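Local coordinates for protein aspartate aminotransferase, mitochondrial (Trypanosoma brucei brucei, PDB 4W5K) that binds pyridoxal 5'-phosphate and probably transfers the amino group of L-aspartate to 2-oxoglutarate, working as a homodimer, at residues A[102-107]-A[205-210]; A[237-242]-A[256-261]; A[119-124]-A[170-175]. The protein carries 1 engineered substitution. All coordinates share one frame; numbering follows the deposited sequence.

Contact 1: A[102-107]-A[205-210]; sequences GALRIG and IPFVDM. With PLP (pyridoxal-5'-phosphate), chain C.
Helix segment 102-107 runs almost antiparallel to strand 205-210, at 164°, with the two axes 10.0 Å apart at their closest. Side chains fill that gap. From the strand, Phe-207 sends its ring to the helix, with CG anti to the backbone N (chi1 -160°). The rim of the ring meets the helix backbone near the ring plane: Phe-207 CE2 lies 4.0 Å from Gly-107 C. Gly-107 has no side chain, so the ring can lie right against the main chain. One turn back, Leu-104 points its two methyls different ways. Leu-104 CD2 packs obliquely on Phe-207 CE1 at 3.7 Å, while Leu-104 CD1 sits 3.6 Å from Asp-209 OD2 and 4.0 Å from C6 of PLP. Asp-209, extended with CG anti to its N, brings OD2 to 2.6 Å from the pyridine N1 of PLP. The carboxylate probably stabilises a protonated N1, as in related aminotransferases. OD2 is also hydrogen-bonded to His-131 NE2, so this first-shell oxygen has a second partner. Leu-104 also leans on helix 129-137, whose Phe-135 stacks edge-to-face with Phe-207; strand 205-210 lies between 172-176 and 238-242, and Ala-103 and Leu-104 also rest on Ala-240 of 238-242.

Contact 2: A[237-242]-A[256-261]; sequences LIVAQS and ALHIST. With PLP (pyridoxal-5'-phosphate), chain C.
Strands 238-242 and 256-260 run antiparallel, at 169° and 4.7 Å between axes, with hydrogen-bonded pairs Val-239/His-258 and Gln-241/Ala-256 and non-hydrogen-bonded pairs Ile-238/Ile-259 and Ala-240/Leu-257. In the Val-239/His-258 pair, Val-239 N gives the shorter bond, 2.8 Å to His-258 O. Beyond the last bridge a side chain takes over one rung: Ser-260 OG, held between its own N and carbonyl carbon (chi1 67°), accepts from Leu-237 N at 2.8 Å, while Ser-260 N donates back to Leu-237 O. On the face carrying Ile-238, Ala-240, Leu-257 and Ile-259 the packing is diagonal: Ile-238 CG2 meets Leu-257 CD1 at 3.6 Å, the two chains side by side and pointing the same way. Helices 99-110 and 264-282 cover this apolar face.

In the large domain of these aminotransferases, the mostly parallel sheet has a reversed strand within it, here 255-260, lying between 92-97 and 238-242 and antiparallel to both. The link that turns the chain round carries Ser-244 and Arg-253, both in the PLP pocket.

The other face holds Val-239, Gln-241, Ala-256 and His-258, under helix 69-80. Gln-241, extended throughout, reaches past Ala-256 so that its terminal amide stands at the edge of the His-258 ring, the two planes 61° apart. On the imidazole, ND1 is hydrogen-bonded to Ser-94 OG of strand 92-97, which would hold the ring's rotation, and Phe-80 adds an edge-to-face contact. At the C-terminal end of 237-242, Ser-242 turns away from 256-261: Ser-242 OG, anti to its backbone N, donates to O3P of the PLP phosphate at 2.6 Å and also bonds to Ser-244 N.

Contact 3: A[119-124]-A[170-175]; sequences NRIYGP and GSVILV
Tyr-122, Leu-174 and Val-172 carry most of this contact, in which strands 120-124 and 172-175 lie in parallel, their axes 4.7 Å apart and splayed by 28°. Tyr-122 grips the partner strand with both its backbone polar atoms. Tyr-122 N donates to Val-172 O at 2.9 Å in a nearly straight bond (174°), and Tyr-122 O accepts from Leu-174 N at 2.7 Å, almost along the C=O axis. Toward the start of the strands a water carries the ladder on: it donates to Arg-120 O and accepts from Val-172 N. The Tyr-122 ring folds back beside its own backbone N, with CG anti to the carbonyl carbon (chi1 -75°). This sets the CD1-CE1 side of the ring beside Ser-171, with Tyr-122 CE1 3.6 Å from Ser-171 OG, while Val-172 O faces the ring edge in its plane. Ser-171 OG itself is hydrogen-bonded to Pro-168 O. From the same side of the sheet, Ile-173 CD1 closes on Tyr-122 CB at 3.8 Å.

Both strands belong to the parallel part of the large-domain sheet of this aminotransferase family. From 120-124 the chain moves outward through helix 129-137 to strand 141-149, then comes back past 120-124 by way of helix 157-166 to form 172-176.

The opposite face, with Ile-121, Val-172 and Leu-174, looks toward helix 129-137. Ile-121, extended, lays CD1 obliquely across Val-172 CG1 at 3.7 Å and on to Leu-174 CB. Leu-174 CB sits only 3.3 Å from Tyr-122 O, and the Leu-174 side chain, which lies about 8 Å from the bound PLP, packs on His-131 and Phe-135. Leu-174 O is hydrogen-bonded to Tyr-145 OH, and Pro-124 CD lies beside it.

In the fold
From the N-terminal side, helix 99-110 supplies 102-107, then strand 120-124 follows and opens contact 3. That contact closes when the chain reaches 170-175, after about 45 residues, and only then does 205-210 return to the helix and close contact 1, so contact 3 is nested within contact 1. Contact 2 comes afterwards in series, a short loop from 237-242 to 256-261. All three reach one sheet: 205-210 lies between 172-176 and 238-242, which puts contact 1 in the middle. Contacts 1 and 2 lie about 6 Å apart, centre to centre, and both touch PLP; contacts 2 and 3 do not touch.

Contact 1: A[102-107]-A[205-210]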
loop_
_atom_site.group_PDB
_atom_site.type_symbol
_atom_site.label_atom_id
_atom_site.label_comp_id
_atom_site.label_asym_id
_atom_site.label_seq_id
_atom_site.Cartn_x
_atom_site.Cartn_y
_atom_site.Cartn_z
ATOM N N GLY A 102 -6.724 1.231 -3.924
ATOM C CA GLY A 102 -6.013 -0.007 -4.273
ATOM C C GLY A 102 -6.929 -1.015 -4.970
ATOM O O GLY A 102 -6.539 -1.679 -5.943
ATOM N N ALA A 103 -8.168 -1.138 -4.498
ATOM C CA ALA A 103 -9.089 -2.057 -5.154
ATOM C C ALA A 103 -9.407 -1.618 -6.584
ATOM O O ALA A 103 -9.509 -2.449 -7.481
ATOM C CB ALA A 103 -10.409 -2.192 -4.347
ATOM N N LEU A 104 -9.585 -0.313 -6.801
ATOM C CA LEU A 104 -9.832 0.184 -8.169
ATOM C C LEU A 104 -8.655 -0.137 -9.077
ATOM O O LEU A 104 -8.836 -0.564 -10.222
ATOM C CB LEU A 104 -10.076 1.692 -8.161
ATOM C CG LEU A 104 -11.424 2.011 -7.522
ATOM C CD1 LEU A 104 -11.425 3.464 -7.062
ATOM C CD2 LEU A 104 -12.601 1.735 -8.544
ATOM N N ARG A 105 -7.443 0.103 -8.588
ATOM C CA ARG A 105 -6.238 -0.133 -9.387
ATOM C C ARG A 105 -5.987 -1.627 -9.635
ATOM O O ARG A 105 -5.767 -2.046 -10.795
ATOM C CB ARG A 105 -5.004 0.486 -8.707
ATOM C CG ARG A 105 -3.644 0.134 -9.360
ATOM C CD ARG A 105 -3.560 0.581 -10.822
ATOM N NE ARG A 105 -2.252 0.238 -11.390
ATOM C CZ ARG A 105 -1.172 1.025 -11.356
ATOM N NH1 ARG A 105 -1.242 2.220 -10.773
ATOM N NH2 ARG A 105 -0.026 0.616 -11.920
ATOM N N ILE A 106 -5.987 -2.424 -8.565
ATOM C CA ILE A 106 -5.750 -3.867 -8.717
ATOM C C ILE A 106 -6.876 -4.495 -9.561
ATOM O O ILE A 106 -6.609 -5.302 -10.438
ATOM C CB ILE A 106 -5.631 -4.578 -7.365
ATOM C CG1 ILE A 106 -4.345 -4.121 -6.649
ATOM C CG2 ILE A 106 -5.619 -6.087 -7.545
ATOM C CD1 ILE A 106 -3.040 -4.518 -7.329
ATOM N N GLY A 107 -8.125 -4.105 -9.303
ATOM C CA GLY A 107 -9.230 -4.564 -10.149
ATOM C C GLY A 107 -9.044 -4.191 -11.592
ATOM O O GLY A 107 -9.274 -5.024 -12.494
ATOM N N ILE A 205 -20.064 -5.109 -18.151
ATOM C CA ILE A 205 -19.391 -5.570 -16.939
ATOM C C ILE A 205 -19.386 -4.430 -15.929
ATOM O O ILE A 205 -18.677 -3.443 -16.118
ATOM C CB ILE A 205 -17.932 -6.030 -17.234
ATOM C CG1 ILE A 205 -17.908 -7.167 -18.271
ATOM C CG2 ILE A 205 -17.246 -6.482 -15.954
ATOM C CD1 ILE A 205 -17.884 -6.698 -19.723
ATOM N N PRO A 206 -20.209 -4.534 -14.868
ATOM C CA PRO A 206 -20.290 -3.454 -13.877
ATOM C C PRO A 206 -19.098 -3.442 -12.936
ATOM O O PRO A 206 -18.742 -4.502 -12.420
ATOM C CB PRO A 206 -21.561 -3.778 -13.102
ATOM C CG PRO A 206 -21.713 -5.263 -13.256
ATOM C CD PRO A 206 -21.209 -5.592 -14.620
ATOM N N PHE A 207 -18.511 -2.260 -12.746
ATOM C CA PHE A 207 -17.400 -2.040 -11.791
ATOM C C PHE A 207 -17.942 -1.041 -10.771
ATOM O O PHE A 207 -18.055 0.149 -11.052
ATOM C CB PHE A 207 -16.173 -1.496 -12.533
ATOM C CG PHE A 207 -14.849 -1.677 -11.816
ATOM C CD1 PHE A 207 -14.727 -1.494 -10.449
ATOM C CD2 PHE A 207 -13.722 -2.050 -12.559
ATOM C CE1 PHE A 207 -13.481 -1.658 -9.804
ATOM C CE2 PHE A 207 -12.451 -2.220 -11.936
ATOM C CZ PHE A 207 -12.335 -2.028 -10.549
ATOM N N VAL A 208 -18.308 -1.548 -9.606
ATOM C CA VAL A 208 -18.929 -0.729 -8.544
ATOM C C VAL A 208 -17.866 -0.141 -7.633
ATOM O O VAL A 208 -17.085 -0.874 -7.027
ATOM C CB VAL A 208 -19.888 -1.558 -7.720
ATOM C CG1 VAL A 208 -20.473 -0.703 -6.531
ATOM C CG2 VAL A 208 -21.006 -2.054 -8.588
ATOM N N ASP A 209 -17.804 1.182 -7.569
ATOM C CA ASP A 209 -16.981 1.864 -6.571
ATOM C C ASP A 209 -17.890 2.138 -5.373
ATOM O O ASP A 209 -18.792 2.980 -5.438
ATOM C CB ASP A 209 -16.377 3.159 -7.151
ATOM C CG ASP A 209 -15.459 3.886 -6.158
ATOM O OD1 ASP A 209 -15.486 3.555 -4.958
ATOM O OD2 ASP A 209 -14.710 4.798 -6.580
ATOM N N MET A 210 -17.696 1.369 -4.303
ATOM C CA MET A 210 -18.509 1.510 -3.086
ATOM C C MET A 210 -17.638 2.048 -1.960
ATOM O O MET A 210 -17.087 1.278 -1.155
ATOM C CB MET A 210 -19.132 0.170 -2.664
ATOM C CG MET A 210 -20.118 0.349 -1.478
ATOM S SD MET A 210 -21.134 -1.094 -1.139
ATOM C CE MET A 210 -19.891 -2.240 -0.565
HETATM N N1 PLP C . -13.654 6.261 -4.705
HETATM C C2 PLP C . -14.407 7.327 -4.273
HETATM C C2A PLP C . -15.693 7.617 -4.978
HETATM C C3 PLP C . -13.977 8.114 -3.204
HETATM O O3 PLP C . -14.700 9.191 -2.770
HETATM C C4 PLP C . -12.780 7.814 -2.567
HETATM C C4A PLP C . -12.461 8.530 -1.284
HETATM O O4A PLP C . -12.046 9.691 -1.340
HETATM C C5 PLP C . -12.017 6.732 -3.002
HETATM C C6 PLP C . -12.470 5.947 -4.065
HETATM C C5A PLP C . -10.688 6.399 -2.340
HETATM O O4P PLP C . -10.890 5.772 -1.104
HETATM P P PLP C . -9.708 5.199 -0.268
HETATM O O1P PLP C . -9.184 6.233 0.683
HETATM O O2P PLP C . -8.612 4.725 -1.190
HETATM O O3P PLP C . -10.310 4.037 0.488
#

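Contact 2: A[237-242]-A[256-261]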
loop_
_atom_site.group_PDB
_atom_site.type_symbol
_atom_site.label_atom_id
_atom_site.label_comp_id
_atom_site.label_asym_id
_atom_site.label_seq_id
_atom_site.Cartn_x
_atom_site.Cartn_y
_atom_site.Cartn_z
ATOM N N LEU A 237 -19.207 -9.306 -11.815
ATOM C CA LEU A 237 -19.308 -8.006 -11.164
ATOM C C LEU A 237 -18.023 -7.704 -10.375
ATOM O O LEU A 237 -17.496 -8.590 -9.713
ATOM C CB LEU A 237 -20.514 -7.982 -10.217
ATOM C CG LEU A 237 -20.502 -6.951 -9.077
ATOM C CD1 LEU A 237 -20.822 -5.550 -9.627
ATOM C CD2 LEU A 237 -21.520 -7.336 -7.987
ATOM N N ILE A 238 -17.524 -6.469 -10.455
ATOM C CA ILE A 238 -16.358 -6.055 -9.672
ATOM C C ILE A 238 -16.821 -5.040 -8.636
ATOM O O ILE A 238 -17.622 -4.166 -8.961
ATOM C CB ILE A 238 -15.259 -5.411 -10.541
ATOM C CG1 ILE A 238 -14.914 -6.317 -11.722
ATOM C CG2 ILE A 238 -13.980 -5.122 -9.707
ATOM C CD1 ILE A 238 -15.365 -5.764 -13.028
ATOM N N VAL A 239 -16.322 -5.154 -7.404
ATOM C CA VAL A 239 -16.651 -4.177 -6.369
ATOM C C VAL A 239 -15.373 -3.711 -5.672
ATOM O O VAL A 239 -14.614 -4.549 -5.179
ATOM C CB VAL A 239 -17.601 -4.745 -5.296
ATOM C CG1 VAL A 239 -17.970 -3.641 -4.286
ATOM C CG2 VAL A 239 -18.886 -5.303 -5.936
ATOM N N ALA A 240 -15.133 -2.392 -5.659
ATOM C CA ALA A 240 -14.030 -1.797 -4.902
ATOM C C ALA A 240 -14.634 -1.220 -3.639
ATOM O O ALA A 240 -15.480 -0.320 -3.705
ATOM C CB ALA A 240 -13.326 -0.701 -5.708
ATOM N N GLN A 241 -14.228 -1.765 -2.495
ATOM C CA GLN A 241 -14.867 -1.449 -1.226
ATOM C C GLN A 241 -13.887 -0.716 -0.295
ATOM O O GLN A 241 -12.839 -1.252 0.061
ATOM C CB GLN A 241 -15.384 -2.760 -0.585
ATOM C CG GLN A 241 -15.943 -2.647 0.810
ATOM C CD GLN A 241 -16.389 -3.996 1.345
ATOM O OE1 GLN A 241 -15.778 -5.024 1.033
ATOM N NE2 GLN A 241 -17.420 -4.000 2.193
ATOM N N SER A 242 -14.244 0.501 0.114
ATOM C CA SER A 242 -13.402 1.296 1.017
ATOM C C SER A 242 -13.890 1.277 2.461
ATOM O O SER A 242 -15.090 1.418 2.725
ATOM C CB SER A 242 -13.338 2.755 0.531
ATOM O OG SER A 242 -12.647 3.569 1.469
ATOM N N ALA A 256 -11.208 -3.564 0.345
ATOM C CA ALA A 256 -11.235 -4.899 -0.263
ATOM C C ALA A 256 -11.745 -4.802 -1.701
ATOM O O ALA A 256 -12.447 -3.863 -2.077
ATOM C CB ALA A 256 -12.128 -5.863 0.565
ATOM N N LEU A 257 -11.373 -5.803 -2.477
ATOM C CA LEU A 257 -11.765 -5.970 -3.866
ATOM C C LEU A 257 -12.497 -7.293 -4.016
ATOM O O LEU A 257 -12.062 -8.296 -3.459
ATOM C CB LEU A 257 -10.523 -5.925 -4.760
ATOM C CG LEU A 257 -10.708 -6.330 -6.222
ATOM C CD1 LEU A 257 -11.629 -5.336 -6.930
ATOM C CD2 LEU A 257 -9.355 -6.322 -6.883
ATOM N N HIS A 258 -13.592 -7.314 -4.790
ATOM C CA HIS A 258 -14.390 -8.527 -4.982
ATOM C C HIS A 258 -14.689 -8.671 -6.460
ATOM O O HIS A 258 -15.088 -7.679 -7.078
ATOM C CB HIS A 258 -15.722 -8.452 -4.210
ATOM C CG HIS A 258 -15.558 -8.074 -2.772
ATOM N ND1 HIS A 258 -15.090 -8.951 -1.813
ATOM C CD2 HIS A 258 -15.822 -6.911 -2.127
ATOM C CE1 HIS A 258 -15.071 -8.339 -0.639
ATOM N NE2 HIS A 258 -15.505 -7.096 -0.805
ATOM N N ILE A 259 -14.470 -9.857 -7.021
ATOM C CA ILE A 259 -14.903 -10.154 -8.385
ATOM C C ILE A 259 -15.745 -11.423 -8.408
ATOM O O ILE A 259 -15.272 -12.506 -8.080
ATOM C CB ILE A 259 -13.719 -10.347 -9.384
ATOM C CG1 ILE A 259 -12.716 -9.178 -9.310
ATOM C CG2 ILE A 259 -14.273 -10.589 -10.814
ATOM C CD1 ILE A 259 -11.516 -9.478 -8.389
ATOM N N SER A 260 -16.993 -11.309 -8.833
ATOM C CA SER A 260 -17.813 -12.509 -8.971
ATOM C C SER A 260 -17.512 -13.225 -10.277
ATOM O O SER A 260 -17.108 -12.610 -11.258
ATOM C CB SER A 260 -19.301 -12.182 -8.900
ATOM O OG SER A 260 -19.716 -11.411 -10.016
ATOM N N THR A 261 -17.677 -14.541 -10.248
ATOM C CA THR A 261 -17.389 -15.406 -11.381
ATOM C C THR A 261 -18.424 -16.512 -11.466
ATOM O O THR A 261 -19.317 -16.616 -10.629
ATOM C CB THR A 261 -15.985 -16.055 -11.271
ATOM O OG1 THR A 261 -15.993 -17.041 -10.234
ATOM C CG2 THR A 261 -14.926 -15.015 -11.004
HETATM N N1 PLP C . -13.654 6.261 -4.705
HETATM C C2 PLP C . -14.407 7.327 -4.273
HETATM C C2A PLP C . -15.693 7.617 -4.978
HETATM C C3 PLP C . -13.977 8.114 -3.204
HETATM O O3 PLP C . -14.700 9.191 -2.770
HETATM C C4 PLP C . -12.780 7.814 -2.567
HETATM C C4A PLP C . -12.461 8.530 -1.284
HETATM O O4A PLP C . -12.046 9.691 -1.340
HETATM C C5 PLP C . -12.017 6.732 -3.002
HETATM C C6 PLP C . -12.470 5.947 -4.065
HETATM C C5A PLP C . -10.688 6.399 -2.340
HETATM O O4P PLP C . -10.890 5.772 -1.104
HETATM P P PLP C . -9.708 5.199 -0.268
HETATM O O1P PLP C . -9.184 6.233 0.683
HETATM O O2P PLP C . -8.612 4.725 -1.190
HETATM O O3P PLP C . -10.310 4.037 0.488
#

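Contact 3: A[119-124]-A[170-175]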
loop_
_atom_site.group_PDB
_atom_site.type_symbol
_atom_site.label_atom_id
_atom_site.label_comp_id
_atom_site.label_asym_id
_atom_site.label_seq_id
_atom_site.Cartn_x
_atom_site.Cartn_y
_atom_site.Cartn_z
ATOM N N ASN A 119 -9.977 -2.094 -23.263
ATOM C CA ASN A 119 -9.180 -0.872 -23.368
ATOM C C ASN A 119 -9.945 0.428 -23.099
ATOM O O ASN A 119 -9.385 1.512 -23.239
ATOM C CB ASN A 119 -8.520 -0.800 -24.739
ATOM C CG ASN A 119 -9.510 -0.958 -25.858
ATOM O OD1 ASN A 119 -10.701 -0.680 -25.692
ATOM N ND2 ASN A 119 -9.035 -1.417 -27.005
ATOM N N ARG A 120 -11.200 0.310 -22.660
ATOM C CA ARG A 120 -12.053 1.465 -22.388
ATOM C C ARG A 120 -12.915 1.169 -21.148
ATOM O O ARG A 120 -13.252 0.010 -20.891
ATOM C CB ARG A 120 -12.928 1.782 -23.612
ATOM C CG ARG A 120 -13.712 3.048 -23.469
ATOM C CD ARG A 120 -14.759 3.207 -24.579
ATOM N NE ARG A 120 -14.183 3.380 -25.908
ATOM C CZ ARG A 120 -14.655 4.243 -26.805
ATOM N NH1 ARG A 120 -15.691 5.019 -26.501
ATOM N NH2 ARG A 120 -14.094 4.339 -28.006
ATOM N N ILE A 121 -13.210 2.191 -20.345
ATOM C CA ILE A 121 -14.118 2.032 -19.213
ATOM C C ILE A 121 -14.991 3.294 -19.171
ATOM O O ILE A 121 -14.508 4.403 -19.418
ATOM C CB ILE A 121 -13.375 1.805 -17.877
ATOM C CG1 ILE A 121 -14.365 1.608 -16.717
ATOM C CG2 ILE A 121 -12.400 2.935 -17.598
ATOM C CD1 ILE A 121 -13.669 1.124 -15.399
ATOM N N TYR A 122 -16.289 3.106 -18.954
ATOM C CA TYR A 122 -17.238 4.216 -18.977
ATOM C C TYR A 122 -17.505 4.680 -17.551
ATOM O O TYR A 122 -17.772 3.855 -16.680
ATOM C CB TYR A 122 -18.555 3.806 -19.631
ATOM C CG TYR A 122 -18.498 3.690 -21.130
ATOM C CD1 TYR A 122 -17.880 2.604 -21.725
ATOM C CD2 TYR A 122 -19.066 4.660 -21.949
ATOM C CE1 TYR A 122 -17.838 2.486 -23.119
ATOM C CE2 TYR A 122 -19.016 4.560 -23.331
ATOM C CZ TYR A 122 -18.404 3.472 -23.903
ATOM O OH TYR A 122 -18.357 3.363 -25.286
ATOM N N GLY A 123 -17.442 5.988 -17.315
ATOM C CA GLY A 123 -17.691 6.516 -15.972
ATOM C C GLY A 123 -18.633 7.709 -16.086
ATOM O O GLY A 123 -18.847 8.233 -17.175
ATOM N N PRO A 124 -19.192 8.156 -14.949
ATOM C CA PRO A 124 -20.125 9.291 -15.055
ATOM C C PRO A 124 -19.406 10.548 -15.556
ATOM O O PRO A 124 -18.214 10.748 -15.240
ATOM C CB PRO A 124 -20.645 9.476 -13.607
ATOM C CG PRO A 124 -19.602 8.821 -12.726
ATOM C CD PRO A 124 -18.991 7.690 -13.563
ATOM N N GLY A 170 -20.520 -5.481 -23.983
ATOM C CA GLY A 170 -19.343 -5.886 -23.237
ATOM C C GLY A 170 -18.470 -4.735 -22.797
ATOM O O GLY A 170 -17.265 -4.887 -22.623
ATOM N N SER A 171 -19.073 -3.570 -22.586
ATOM C CA SER A 171 -18.309 -2.454 -22.041
ATOM C C SER A 171 -18.184 -2.570 -20.522
ATOM O O SER A 171 -19.084 -3.077 -19.837
ATOM C CB SER A 171 -18.960 -1.112 -22.420
ATOM O OG SER A 171 -18.884 -0.877 -23.822
ATOM N N VAL A 172 -17.063 -2.110 -19.981
ATOM C CA VAL A 172 -16.929 -2.011 -18.530
ATOM C C VAL A 172 -17.583 -0.687 -18.071
ATOM O O VAL A 172 -17.288 0.382 -18.626
ATOM C CB VAL A 172 -15.457 -2.092 -18.097
ATOM C CG1 VAL A 172 -15.331 -1.956 -16.580
ATOM C CG2 VAL A 172 -14.854 -3.416 -18.595
ATOM N N ILE A 173 -18.472 -0.755 -17.084
ATOM C CA ILE A 173 -19.241 0.422 -16.674
ATOM C C ILE A 173 -18.983 0.705 -15.208
ATOM O O ILE A 173 -19.372 -0.087 -14.353
ATOM C CB ILE A 173 -20.756 0.219 -16.864
ATOM C CG1 ILE A 173 -21.089 -0.257 -18.294
ATOM C CG2 ILE A 173 -21.550 1.506 -16.504
ATOM C CD1 ILE A 173 -20.836 0.777 -19.399
ATOM N N LEU A 174 -18.302 1.816 -14.946
ATOM C CA LEU A 174 -17.989 2.272 -13.588
ATOM C C LEU A 174 -19.179 3.018 -12.980
ATOM O O LEU A 174 -19.645 3.981 -13.581
ATOM C CB LEU A 174 -16.775 3.194 -13.628
ATOM C CG LEU A 174 -16.220 3.736 -12.309
ATOM C CD1 LEU A 174 -15.711 2.568 -11.472
ATOM C CD2 LEU A 174 -15.077 4.691 -12.641
ATOM N N VAL A 175 -19.644 2.584 -11.810
ATOM C CA VAL A 175 -20.763 3.271 -11.137
ATOM C C VAL A 175 -20.419 3.482 -9.666
ATOM O O VAL A 175 -19.765 2.631 -9.059
ATOM C CB VAL A 175 -22.101 2.488 -11.248
ATOM C CG1 VAL A 175 -22.560 2.357 -12.719
ATOM C CG2 VAL A 175 -22.019 1.112 -10.554
HETATM O O HOH W 1 -15.117 -1.574 -22.023
#